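Local coordinates for uncharacterized protein ygiD (Escherichia coli, PDB 2PW6) that opens the aromatic ring of DOPA between carbons 4 and 5 in vitro as a zinc-dependent extradiol dioxygenase whose physiological substrate is unknown, at residues H57-G62 / H234-L239; N174-L179 / Y191-S196; T195-Y200 / L227-P232; E256-E259 / L263-L266. All coordinates share one frame; numbering follows the deposited sequence.

Contact 1 lies nearest the chain centre, about 8 Å between centres, yet is only partly buried; its chemistry is that of a metal site. The centres of contacts 2, 3 and 4 lie about 17, 16 and 14 Å from the chain centre, on a common side of it. Contacts 2 and 3 are buried and both use helix 192-202, one meeting a zinc-binding loop and the other the end of helix 225-228, by apolar and CH-pi packing. Contact 4, only partly buried, is a backbone-bonded hairpin. Ser264 of contact 4 joins the group, its OG 2.5 Å from Asn198 OD1 and its N 3.1 Å from Val176 O. Contact 1 meets contact 2 at His234 O and Asn174 N, 2.6 Å apart.

Contact 1 of 4, residues H57-G62 / H234-L239; sequences HWFTRG and HYLPLL. With ZN (zinc ion), chain B.
The zinc site of the enzyme brings His57, at the corner where strand 50-60 turns, to His234, on the segment that leads into helix 236-243. Both imidazoles bind one zinc ion through NE2, His57 NE2 at 2.3 Å and His234 NE2 at 2.0 Å. The shared metal explains why the two NE2 atoms come within 3.1 Å of each other although no hydrogen bond joins them. His234 directs its ring edge at the face of His57 in an offset edge-to-face pair, with centroids 4.6 Å apart and planes at 82°. His57 gets there with CG anti to its own carbonyl carbon (chi1 -65°), which swings the ring end nearer to His234 than its CB direction would suggest. Some way from the metal, Phe59 and Leu236 add an apolar touch, CE1 of Phe59 lying 3.7 Å from CD1 of Leu236 with the side chains crossing at about a right angle. His22 NE2 of the same chain and Asp86 OD2 of the second subunit complete the ligands of the zinc, and a weak hydrogen bond links His57 ND1 to Leu84 O of that subunit. Histidines drawn from distant parts of the chain onto one metal form the centre characteristic of DODA-type dioxygenases of the LigB family.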
loop_
_atom_site.group_PDB
_atom_site.type_symbol
_atom_site.label_atom_id
_atom_site.label_comp_id
_atom_site.label_asym_id
_atom_site.label_seq_id
_atom_site.Cartn_x
_atom_site.Cartn_y
_atom_site.Cartn_z
ATOM N N HIS A 57 6.993 -4.529 4.765
ATOM C CA HIS A 57 6.956 -3.595 3.674
ATOM C C HIS A 57 8.085 -2.519 3.668
ATOM O O HIS A 57 8.110 -1.716 2.789
ATOM C CB HIS A 57 5.573 -2.950 3.633
ATOM C CG HIS A 57 4.462 -3.908 3.326
ATOM N ND1 HIS A 57 3.989 -4.092 2.046
ATOM C CD2 HIS A 57 3.727 -4.725 4.125
ATOM C CE1 HIS A 57 3.009 -4.977 2.066
ATOM N NE2 HIS A 57 2.832 -5.386 3.315
ATOM N N TRP A 58 9.015 -2.525 4.617
ATOM C CA TRP A 58 10.243 -1.637 4.552
ATOM C C TRP A 58 11.432 -2.571 4.317
ATOM O O TRP A 58 12.129 -2.971 5.232
ATOM C CB TRP A 58 10.427 -0.753 5.818
ATOM C CG TRP A 58 9.116 0.007 6.248
ATOM C CD1 TRP A 58 8.241 0.684 5.431
ATOM C CD2 TRP A 58 8.588 0.130 7.560
ATOM N NE1 TRP A 58 7.185 1.205 6.154
ATOM C CE2 TRP A 58 7.389 0.884 7.469
ATOM C CE3 TRP A 58 9.030 -0.284 8.820
ATOM C CZ2 TRP A 58 6.621 1.205 8.594
ATOM C CZ3 TRP A 58 8.265 0.044 9.938
ATOM C CH2 TRP A 58 7.081 0.777 9.816
ATOM N N PHE A 59 11.592 -2.962 3.051
ATOM C CA PHE A 59 12.534 -4.006 2.604
ATOM C C PHE A 59 13.445 -3.306 1.582
ATOM O O PHE A 59 13.025 -3.016 0.462
ATOM C CB PHE A 59 11.731 -5.152 1.971
ATOM C CG PHE A 59 12.506 -6.439 1.722
ATOM C CD1 PHE A 59 13.256 -7.035 2.715
ATOM C CD2 PHE A 59 12.363 -7.124 0.485
ATOM C CE1 PHE A 59 13.930 -8.267 2.511
ATOM C CE2 PHE A 59 13.036 -8.386 0.257
ATOM C CZ PHE A 59 13.818 -8.949 1.270
ATOM N N THR A 60 14.667 -2.986 2.004
ATOM C CA THR A 60 15.514 -1.984 1.323
ATOM C C THR A 60 16.877 -2.622 1.129
ATOM O O THR A 60 17.192 -3.521 1.846
ATOM C CB THR A 60 15.724 -0.708 2.268
ATOM O OG1 THR A 60 16.247 -1.135 3.542
ATOM C CG2 THR A 60 14.424 0.039 2.500
ATOM N N ARG A 61 17.693 -2.158 0.192
ATOM C CA ARG A 61 19.110 -2.520 0.266
ATOM C C ARG A 61 19.763 -1.649 1.328
ATOM O O ARG A 61 19.677 -0.437 1.251
ATOM C CB ARG A 61 19.867 -2.370 -1.055
ATOM C CG ARG A 61 21.236 -3.185 -0.990
ATOM C CD ARG A 61 22.332 -2.776 -2.026
ATOM N NE ARG A 61 21.783 -2.407 -3.343
ATOM C CZ ARG A 61 21.228 -3.262 -4.210
ATOM N NH1 ARG A 61 21.136 -4.567 -3.922
ATOM N NH2 ARG A 61 20.758 -2.812 -5.370
ATOM N N GLY A 62 20.403 -2.281 2.302
ATOM C CA GLY A 62 20.909 -1.598 3.493
ATOM C C GLY A 62 19.840 -1.412 4.555
ATOM O O GLY A 62 18.651 -1.558 4.288
ATOM N N HIS A 234 7.995 -10.809 4.152
ATOM C CA HIS A 234 6.915 -11.001 5.145
ATOM C C HIS A 234 7.196 -12.001 6.234
ATOM O O HIS A 234 6.530 -12.005 7.289
ATOM C CB HIS A 234 5.582 -11.283 4.487
ATOM C CG HIS A 234 4.815 -10.057 4.094
ATOM N ND1 HIS A 234 5.040 -9.395 2.915
ATOM C CD2 HIS A 234 3.722 -9.481 4.635
ATOM C CE1 HIS A 234 4.161 -8.423 2.770
ATOM N NE2 HIS A 234 3.344 -8.444 3.808
ATOM N N TYR A 235 8.205 -12.829 5.997
ATOM C CA TYR A 235 8.678 -13.772 6.991
ATOM C C TYR A 235 9.822 -13.282 7.929
ATOM O O TYR A 235 9.843 -13.581 9.142
ATOM C CB TYR A 235 9.160 -14.993 6.244
ATOM C CG TYR A 235 9.676 -16.050 7.145
ATOM C CD1 TYR A 235 8.794 -16.909 7.792
ATOM C CD2 TYR A 235 11.064 -16.207 7.365
ATOM C CE1 TYR A 235 9.263 -17.920 8.649
ATOM C CE2 TYR A 235 11.545 -17.212 8.230
ATOM C CZ TYR A 235 10.631 -18.063 8.870
ATOM O OH TYR A 235 11.056 -19.089 9.732
ATOM N N LEU A 236 10.780 -12.575 7.340
ATOM C CA LEU A 236 11.993 -12.090 8.036
ATOM C C LEU A 236 11.747 -11.340 9.363
ATOM O O LEU A 236 12.558 -11.490 10.282
ATOM C CB LEU A 236 12.867 -11.219 7.096
ATOM C CG LEU A 236 13.653 -11.964 5.998
ATOM C CD1 LEU A 236 14.426 -10.996 5.024
ATOM C CD2 LEU A 236 14.618 -13.030 6.597
ATOM N N PRO A 237 10.636 -10.571 9.471
ATOM C CA PRO A 237 10.347 -9.838 10.681
ATOM C C PRO A 237 10.237 -10.678 11.930
ATOM O O PRO A 237 10.571 -10.187 13.015
ATOM C CB PRO A 237 9.006 -9.143 10.360
ATOM C CG PRO A 237 9.016 -8.988 8.928
ATOM C CD PRO A 237 9.627 -10.257 8.436
ATOM N N LEU A 238 9.779 -11.920 11.798
ATOM C CA LEU A 238 9.728 -12.846 12.909
ATOM C C LEU A 238 11.110 -13.132 13.489
ATOM O O LEU A 238 11.254 -13.345 14.674
ATOM C CB LEU A 238 9.056 -14.177 12.468
ATOM C CG LEU A 238 9.077 -15.337 13.481
ATOM C CD1 LEU A 238 8.397 -14.946 14.749
ATOM C CD2 LEU A 238 8.460 -16.628 12.926
ATOM N N LEU A 239 12.115 -13.185 12.625
ATOM C CA LEU A 239 13.466 -13.467 13.046
ATOM C C LEU A 239 14.013 -12.336 13.917
ATOM O O LEU A 239 14.779 -12.599 14.828
ATOM C CB LEU A 239 14.342 -13.716 11.819
ATOM C CG LEU A 239 13.894 -14.960 11.004
ATOM C CD1 LEU A 239 14.927 -15.298 9.937
ATOM C CD2 LEU A 239 13.596 -16.214 11.912
HETATM ZN ZN ZN B . 1.792 -7.252 4.125
#

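Contact 2 of 4, residues N174-L179 / Y191-S196; sequences NVVHNL and YPWATS. With ZN (zinc ion), chain D.
In Val176, CG1 stands anti to the backbone N (chi1 -176°), while in Trp193 CG sits between the backbone N and the carbonyl carbon (chi1 61°); these rotations bring a methyl up to the six-membered part of the indole. Val176 CG1 lies 4.0 Å from Trp193 CZ3, approaching the ring obliquely. The same methyl also reaches Ala194, its CG1 4.3 Å from CB there, and the other branch, Val176 CG2, rests 3.8 Å from the carbonyl O of Ala194. Asn178 adds only its CB, 4.4 Å from Trp193 CH2; its amide end is turned to a different partner, ND2 bonding to Leu227 O. Within its own segment Trp193 has Tyr191 CB over one face of the indole. Between the two touching residues of the loop, His177 points its CB away from the helix and binds a second zinc ion through ND1 at 2.0 Å and its backbone O at 2.3 Å. The loop following strand 167-173 is thus laid against the first turn of helix 192-202, where Tyr191 is the N-cap residue, with Ser228 of helix 225-228 and Ser264 of strand 263-264 also packing on Val176.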
loop_
_atom_site.group_PDB
_atom_site.type_symbol
_atom_site.label_atom_id
_atom_site.label_comp_id
_atom_site.label_asym_id
_atom_site.label_seq_id
_atom_site.Cartn_x
_atom_site.Cartn_y
_atom_site.Cartn_z
ATOM N N ASN A 174 3.994 -11.837 7.968
ATOM C CA ASN A 174 3.140 -13.044 7.713
ATOM C C ASN A 174 4.064 -14.191 7.363
ATOM O O ASN A 174 4.776 -14.137 6.331
ATOM C CB ASN A 174 2.136 -12.864 6.530
ATOM C CG ASN A 174 1.002 -11.854 6.807
ATOM O OD1 ASN A 174 0.898 -10.816 6.109
ATOM N ND2 ASN A 174 0.099 -12.182 7.753
ATOM N N VAL A 175 4.090 -15.219 8.211
ATOM C CA VAL A 175 4.945 -16.374 7.990
ATOM C C VAL A 175 4.520 -17.248 6.765
ATOM O O VAL A 175 5.357 -18.019 6.216
ATOM C CB VAL A 175 5.092 -17.228 9.265
ATOM C CG1 VAL A 175 5.501 -16.347 10.439
ATOM C CG2 VAL A 175 3.783 -18.011 9.579
ATOM N N VAL A 176 3.273 -17.085 6.311
ATOM C CA VAL A 176 2.834 -17.605 4.995
ATOM C C VAL A 176 2.240 -16.492 4.166
ATOM O O VAL A 176 1.267 -15.828 4.585
ATOM C CB VAL A 176 1.752 -18.791 5.056
ATOM C CG1 VAL A 176 1.449 -19.306 3.642
ATOM C CG2 VAL A 176 2.196 -19.926 5.970
ATOM N N HIS A 177 2.792 -16.299 2.968
ATOM C CA HIS A 177 2.434 -15.112 2.241
ATOM C C HIS A 177 2.677 -15.236 0.760
ATOM O O HIS A 177 3.702 -14.769 0.235
ATOM C CB HIS A 177 3.172 -13.865 2.821
ATOM C CG HIS A 177 2.737 -12.574 2.196
ATOM N ND1 HIS A 177 3.125 -12.195 0.918
ATOM C CD2 HIS A 177 1.895 -11.609 2.649
ATOM C CE1 HIS A 177 2.592 -11.008 0.655
ATOM N NE2 HIS A 177 1.829 -10.643 1.677
ATOM N N ASN A 178 1.702 -15.819 0.079
ATOM C CA ASN A 178 1.763 -15.998 -1.360
ATOM C C ASN A 178 0.431 -15.506 -1.856
ATOM O O ASN A 178 -0.580 -16.157 -1.617
ATOM C CB ASN A 178 2.011 -17.470 -1.734
ATOM C CG ASN A 178 2.344 -17.653 -3.227
ATOM O OD1 ASN A 178 1.824 -16.939 -4.058
ATOM N ND2 ASN A 178 3.250 -18.584 -3.545
ATOM N N LEU A 179 0.424 -14.315 -2.471
ATOM C CA LEU A 179 -0.831 -13.656 -2.901
ATOM C C LEU A 179 -1.349 -14.195 -4.232
ATOM O O LEU A 179 -2.472 -13.924 -4.631
ATOM C CB LEU A 179 -0.686 -12.116 -2.918
ATOM C CG LEU A 179 -0.361 -11.526 -1.517
ATOM C CD1 LEU A 179 -0.410 -10.046 -1.517
ATOM C CD2 LEU A 179 -1.306 -12.043 -0.464
ATOM N N TYR A 191 -5.238 -24.171 2.864
ATOM C CA TYR A 191 -4.455 -25.073 2.041
ATOM C C TYR A 191 -3.581 -25.928 2.899
ATOM O O TYR A 191 -3.035 -25.437 3.885
ATOM C CB TYR A 191 -3.554 -24.273 1.127
ATOM C CG TYR A 191 -4.301 -23.411 0.176
ATOM C CD1 TYR A 191 -5.507 -23.845 -0.400
ATOM C CD2 TYR A 191 -3.802 -22.174 -0.193
ATOM C CE1 TYR A 191 -6.192 -23.035 -1.302
ATOM C CE2 TYR A 191 -4.477 -21.378 -1.096
ATOM C CZ TYR A 191 -5.658 -21.817 -1.655
ATOM O OH TYR A 191 -6.307 -21.014 -2.559
ATOM N N PRO A 192 -3.442 -27.229 2.548
ATOM C CA PRO A 192 -2.680 -28.122 3.405
ATOM C C PRO A 192 -1.191 -27.757 3.466
ATOM O O PRO A 192 -0.565 -27.947 4.495
ATOM C CB PRO A 192 -2.891 -29.498 2.749
ATOM C CG PRO A 192 -4.141 -29.336 1.917
ATOM C CD PRO A 192 -3.998 -27.945 1.390
ATOM N N TRP A 193 -0.636 -27.258 2.363
ATOM C CA TRP A 193 0.752 -26.841 2.348
ATOM C C TRP A 193 0.952 -25.602 3.258
ATOM O O TRP A 193 1.943 -25.504 3.971
ATOM C CB TRP A 193 1.244 -26.614 0.898
ATOM C CG TRP A 193 0.491 -25.548 0.166
ATOM C CD1 TRP A 193 -0.583 -25.720 -0.623
ATOM C CD2 TRP A 193 0.765 -24.137 0.178
ATOM N NE1 TRP A 193 -1.025 -24.507 -1.111
ATOM C CE2 TRP A 193 -0.207 -23.518 -0.632
ATOM C CE3 TRP A 193 1.734 -23.333 0.807
ATOM C CZ2 TRP A 193 -0.235 -22.142 -0.847
ATOM C CZ3 TRP A 193 1.691 -21.960 0.604
ATOM C CH2 TRP A 193 0.724 -21.383 -0.224
ATOM N N ALA A 194 -0.019 -24.693 3.259
ATOM C CA ALA A 194 -0.024 -23.564 4.191
ATOM C C ALA A 194 0.037 -24.014 5.651
ATOM O O ALA A 194 0.872 -23.493 6.415
ATOM C CB ALA A 194 -1.213 -22.620 3.934
ATOM N N THR A 195 -0.823 -24.967 6.039
ATOM C CA THR A 195 -0.863 -25.506 7.418
ATOM C C THR A 195 0.421 -26.253 7.713
ATOM O O THR A 195 1.013 -26.109 8.798
ATOM C CB THR A 195 -2.090 -26.451 7.639
ATOM O OG1 THR A 195 -3.300 -25.685 7.626
ATOM C CG2 THR A 195 -2.002 -27.161 8.966
ATOM N N SER A 196 0.857 -27.066 6.748
ATOM C CA SER A 196 2.167 -27.722 6.854
ATOM C C SER A 196 3.304 -26.720 7.236
ATOM O O SER A 196 3.941 -26.874 8.283
ATOM C CB SER A 196 2.515 -28.480 5.562
ATOM O OG SER A 196 3.642 -29.317 5.754
HETATM ZN ZN ZN D . 4.464 -12.751 -0.528
#

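Contact 3 of 4, residues T195-Y200 / L227-P232; sequences TSFNEY and LSNPTP
CH-pi packing dominates where Phe197 of helix 192-202 meets Ser228, the last helical residue of helix 225-228. Ser228 CB lies over one face of the phenyl ring, 4.1 Å from the ring centroid of Phe197 and 26° off the ring normal, and is shifted toward the rim, so that its nearest ring atoms are CD2 at 3.7 Å and CG. With CG anti to the backbone N (chi1 -176°), the ring of Phe197 projects from its helix toward this serine. The ring of His222 also meets Phe197, edge-to-face.

Van der Waals contact of polar atoms with the aromatic residue comes next. Ser228 OG lies 3.2 Å from Phe197 CB, while its hydrogen bond goes to Gly224 O one helical turn back. Asn229 ND2 approaches the far end of the same ring obliquely, 3.4 Å from Phe197 CE2, with amide and ring planes 73° apart. ND2 is hydrogen-bonded to Val175 O, so the ring borders a nitrogen already engaged.

Backbone bonding continues beyond the pair: Ser228 also bonds through its main chain to His177, a zinc ligand. A helix C-terminus seated on an aromatic side chain of a neighbouring helix is thereby tied to the loop that carries His177, consistent with a second-shell position within this LigB-family domain.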
loop_
_atom_site.group_PDB
_atom_site.type_symbol
_atom_site.label_atom_id
_atom_site.label_comp_id
_atom_site.label_asym_id
_atom_site.label_seq_id
_atom_site.Cartn_x
_atom_site.Cartn_y
_atom_site.Cartn_z
ATOM N N THR A 195 -0.823 -24.967 6.039
ATOM C CA THR A 195 -0.863 -25.506 7.418
ATOM C C THR A 195 0.421 -26.253 7.713
ATOM O O THR A 195 1.013 -26.109 8.798
ATOM C CB THR A 195 -2.090 -26.451 7.639
ATOM O OG1 THR A 195 -3.300 -25.685 7.626
ATOM C CG2 THR A 195 -2.002 -27.161 8.966
ATOM N N SER A 196 0.857 -27.066 6.748
ATOM C CA SER A 196 2.167 -27.722 6.854
ATOM C C SER A 196 3.304 -26.720 7.236
ATOM O O SER A 196 3.941 -26.874 8.283
ATOM C CB SER A 196 2.515 -28.480 5.562
ATOM O OG SER A 196 3.642 -29.317 5.754
ATOM N N PHE A 197 3.553 -25.701 6.400
ATOM C CA PHE A 197 4.677 -24.772 6.678
ATOM C C PHE A 197 4.479 -24.034 7.989
ATOM O O PHE A 197 5.409 -23.911 8.780
ATOM C CB PHE A 197 4.952 -23.788 5.545
ATOM C CG PHE A 197 6.164 -22.895 5.799
ATOM C CD1 PHE A 197 7.451 -23.354 5.522
ATOM C CD2 PHE A 197 6.003 -21.596 6.325
ATOM C CE1 PHE A 197 8.578 -22.523 5.766
ATOM C CE2 PHE A 197 7.107 -20.770 6.561
ATOM C CZ PHE A 197 8.400 -21.234 6.287
ATOM N N ASN A 198 3.252 -23.594 8.235
ATOM C CA ASN A 198 2.904 -22.892 9.464
ATOM C C ASN A 198 3.227 -23.680 10.732
ATOM O O ASN A 198 3.768 -23.129 11.706
ATOM C CB ASN A 198 1.430 -22.515 9.436
ATOM C CG ASN A 198 1.109 -21.343 10.338
ATOM O OD1 ASN A 198 1.487 -20.189 10.052
ATOM N ND2 ASN A 198 0.388 -21.616 11.419
ATOM N N GLU A 199 2.914 -24.980 10.709
ATOM C CA GLU A 199 3.155 -25.860 11.854
ATOM C C GLU A 199 4.640 -26.093 12.109
ATOM O O GLU A 199 5.054 -26.204 13.244
ATOM C CB GLU A 199 2.383 -27.197 11.686
ATOM C CG GLU A 199 0.840 -27.025 11.719
ATOM C CD GLU A 199 0.323 -26.455 13.033
ATOM O OE1 GLU A 199 0.882 -26.774 14.102
ATOM O OE2 GLU A 199 -0.652 -25.680 13.011
ATOM N N TYR A 200 5.425 -26.184 11.044
ATOM C CA TYR A 200 6.884 -26.189 11.110
ATOM C C TYR A 200 7.438 -24.896 11.727
ATOM O O TYR A 200 8.483 -24.923 12.386
ATOM C CB TYR A 200 7.442 -26.367 9.701
ATOM C CG TYR A 200 8.940 -26.206 9.539
ATOM C CD1 TYR A 200 9.830 -27.173 10.034
ATOM C CD2 TYR A 200 9.475 -25.105 8.856
ATOM C CE1 TYR A 200 11.210 -27.045 9.865
ATOM C CE2 TYR A 200 10.865 -24.968 8.679
ATOM C CZ TYR A 200 11.724 -25.939 9.185
ATOM O OH TYR A 200 13.100 -25.820 9.005
ATOM N N LEU A 227 7.300 -21.777 -1.539
ATOM C CA LEU A 227 5.922 -21.587 -1.961
ATOM C C LEU A 227 5.183 -20.674 -0.949
ATOM O O LEU A 227 4.382 -19.820 -1.331
ATOM C CB LEU A 227 5.245 -22.968 -2.102
ATOM C CG LEU A 227 3.732 -23.161 -2.276
ATOM C CD1 LEU A 227 3.230 -22.470 -3.503
ATOM C CD2 LEU A 227 3.382 -24.684 -2.291
ATOM N N SER A 228 5.472 -20.884 0.333
ATOM C CA SER A 228 4.913 -20.105 1.433
ATOM C C SER A 228 5.455 -18.654 1.480
ATOM O O SER A 228 4.784 -17.753 1.983
ATOM C CB SER A 228 5.250 -20.783 2.746
ATOM O OG SER A 228 4.403 -21.893 2.986
ATOM N N ASN A 229 6.651 -18.472 0.920
ATOM C CA ASN A 229 7.420 -17.240 0.992
ATOM C C ASN A 229 8.287 -17.135 -0.254
ATOM O O ASN A 229 9.481 -17.396 -0.185
ATOM C CB ASN A 229 8.316 -17.227 2.259
ATOM C CG ASN A 229 7.516 -17.157 3.575
ATOM O OD1 ASN A 229 6.820 -16.189 3.839
ATOM N ND2 ASN A 229 7.653 -18.177 4.412
ATOM N N PRO A 230 7.685 -16.772 -1.410
ATOM C CA PRO A 230 8.461 -16.628 -2.663
ATOM C C PRO A 230 9.502 -15.510 -2.635
ATOM O O PRO A 230 10.418 -15.493 -3.479
ATOM C CB PRO A 230 7.391 -16.308 -3.727
ATOM C CG PRO A 230 6.054 -16.572 -3.082
ATOM C CD PRO A 230 6.241 -16.502 -1.596
ATOM N N THR A 231 9.339 -14.561 -1.703
ATOM C CA THR A 231 10.366 -13.553 -1.381
ATOM C C THR A 231 10.404 -13.527 0.115
ATOM O O THR A 231 9.431 -13.929 0.735
ATOM C CB THR A 231 9.999 -12.178 -1.886
ATOM O OG1 THR A 231 8.625 -11.889 -1.554
ATOM C CG2 THR A 231 10.215 -12.092 -3.377
ATOM N N PRO A 232 11.544 -13.141 0.713
ATOM C CA PRO A 232 11.593 -13.296 2.150
ATOM C C PRO A 232 10.879 -12.266 3.049
ATOM O O PRO A 232 10.721 -12.571 4.208
ATOM C CB PRO A 232 13.114 -13.299 2.442
ATOM C CG PRO A 232 13.794 -13.306 1.120
ATOM C CD PRO A 232 12.838 -12.651 0.197
#

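Contact 4 of 4, residues E256-E259 / L263-L266; sequences EGIE and LSML
Met265, present as selenomethionine, packs against the facing segment, its CB 3.3 Å from Gly257 O and its CG 3.9 Å from Glu259 CG. The side chains of Met265 and Glu259 pass each other at a slant. Glu259 is bent at its second torsion (chi2 -68°); Met265 is bent at chi2 and chi3, and the selenium end of Met265 leads away from residues 256-259. The acid end of Glu259 has its own partner, OE2 bonding to Tyr34 OH. At the other end of the contact Glu256 CB touches Leu266 CD1 at 3.9 Å, while Glu256 OE1 forms a salt bridge with Lys202 of helix 192-202.

The two segments form an antiparallel beta hairpin whose arms, 174° apart in direction, are joined by three residues. Glu259 and Leu263 are its hydrogen-bonded pair: Glu259 N reaches Leu263 O at 2.9 Å, and Leu263 N returns to Glu259 O at 2.9 Å, with a C=O...N angle of 167°. Ile258 faces Ser264 as the non-hydrogen-bonded pair, their side chains on the sheet face turned from that of Glu259 and Leu263. Further along, Met265 N donates to Gly257 O at 2.6 Å. Gly257 N is met instead by a water at 3.1 Å, which in turn gives a weak bond to Ser264 OG. That hydroxyl also takes a weak bond from Leu266 N and is hydrogen-bonded to Asn198 OD1 of helix 192-202, while the main chain of Ser264 is hydrogen-bonded to that of Val176.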
loop_
_atom_site.group_PDB
_atom_site.type_symbol
_atom_site.label_atom_id
_atom_site.label_comp_id
_atom_site.label_asym_id
_atom_site.label_seq_id
_atom_site.Cartn_x
_atom_site.Cartn_y
_atom_site.Cartn_z
ATOM N N GLU A 256 -3.635 -16.639 16.229
ATOM C CA GLU A 256 -3.124 -17.393 15.110
ATOM C C GLU A 256 -4.288 -17.739 14.249
ATOM O O GLU A 256 -5.403 -17.520 14.635
ATOM C CB GLU A 256 -2.402 -18.640 15.561
ATOM C CG GLU A 256 -3.308 -19.825 15.730
ATOM C CD GLU A 256 -2.606 -21.017 16.287
ATOM O OE1 GLU A 256 -2.073 -21.810 15.508
ATOM O OE2 GLU A 256 -2.586 -21.161 17.512
ATOM N N GLY A 257 -4.024 -18.229 13.055
ATOM C CA GLY A 257 -5.026 -18.232 12.019
ATOM C C GLY A 257 -4.450 -18.309 10.637
ATOM O O GLY A 257 -3.393 -17.823 10.392
ATOM N N ILE A 258 -5.148 -18.947 9.733
ATOM C CA ILE A 258 -4.791 -18.867 8.359
ATOM C C ILE A 258 -5.999 -18.457 7.629
ATOM O O ILE A 258 -6.957 -19.173 7.584
ATOM C CB ILE A 258 -4.351 -20.186 7.810
ATOM C CG1 ILE A 258 -3.198 -20.730 8.616
ATOM C CG2 ILE A 258 -3.916 -20.021 6.403
ATOM C CD1 ILE A 258 -2.528 -21.836 7.993
ATOM N N GLU A 259 -5.954 -17.277 7.065
ATOM C CA GLU A 259 -7.070 -16.721 6.306
ATOM C C GLU A 259 -6.881 -16.858 4.796
ATOM O O GLU A 259 -5.764 -16.896 4.299
ATOM C CB GLU A 259 -7.280 -15.240 6.651
ATOM C CG GLU A 259 -7.606 -14.984 8.084
ATOM C CD GLU A 259 -8.967 -15.512 8.462
ATOM O OE1 GLU A 259 -9.909 -15.421 7.647
ATOM O OE2 GLU A 259 -9.099 -16.015 9.589
ATOM N N LEU A 263 -2.950 -16.855 3.743
ATOM C CA LEU A 263 -2.464 -15.758 4.581
ATOM C C LEU A 263 -2.334 -16.178 6.044
ATOM O O LEU A 263 -3.320 -16.178 6.779
ATOM C CB LEU A 263 -3.356 -14.528 4.435
ATOM C CG LEU A 263 -2.815 -13.171 4.912
ATOM C CD1 LEU A 263 -1.471 -12.752 4.217
ATOM C CD2 LEU A 263 -3.858 -12.148 4.632
ATOM N N SER A 264 -1.123 -16.524 6.485
ATOM C CA SER A 264 -0.973 -16.873 7.906
ATOM C C SER A 264 -0.935 -15.679 8.889
ATOM O O SER A 264 -0.262 -14.661 8.662
ATOM C CB SER A 264 0.164 -17.839 8.178
ATOM O OG SER A 264 0.197 -18.108 9.574
HETATM N N MSE A 265 -1.700 -15.835 9.967
HETATM C CA MSE A 265 -1.980 -14.749 10.899
HETATM C C MSE A 265 -1.302 -15.037 12.224
HETATM O O MSE A 265 -1.561 -14.377 13.233
HETATM C CB MSE A 265 -3.495 -14.560 11.098
HETATM C CG MSE A 265 -4.292 -13.956 9.946
HETATM SE SE MSE A 265 -3.634 -12.295 9.076
HETATM C CE MSE A 265 -5.261 -11.251 9.004
ATOM N N LEU A 266 -0.431 -16.037 12.210
ATOM C CA LEU A 266 0.377 -16.392 13.345
ATOM C C LEU A 266 1.147 -15.207 13.961
ATOM O O LEU A 266 2.116 -14.699 13.363
ATOM C CB LEU A 266 1.365 -17.481 12.949
ATOM C CG LEU A 266 2.266 -17.980 14.074
ATOM C CD1 LEU A 266 1.448 -18.614 15.209
ATOM C CD2 LEU A 266 3.199 -18.970 13.521
HETATM O O HOH W 1 -1.282 -19.364 12.243
#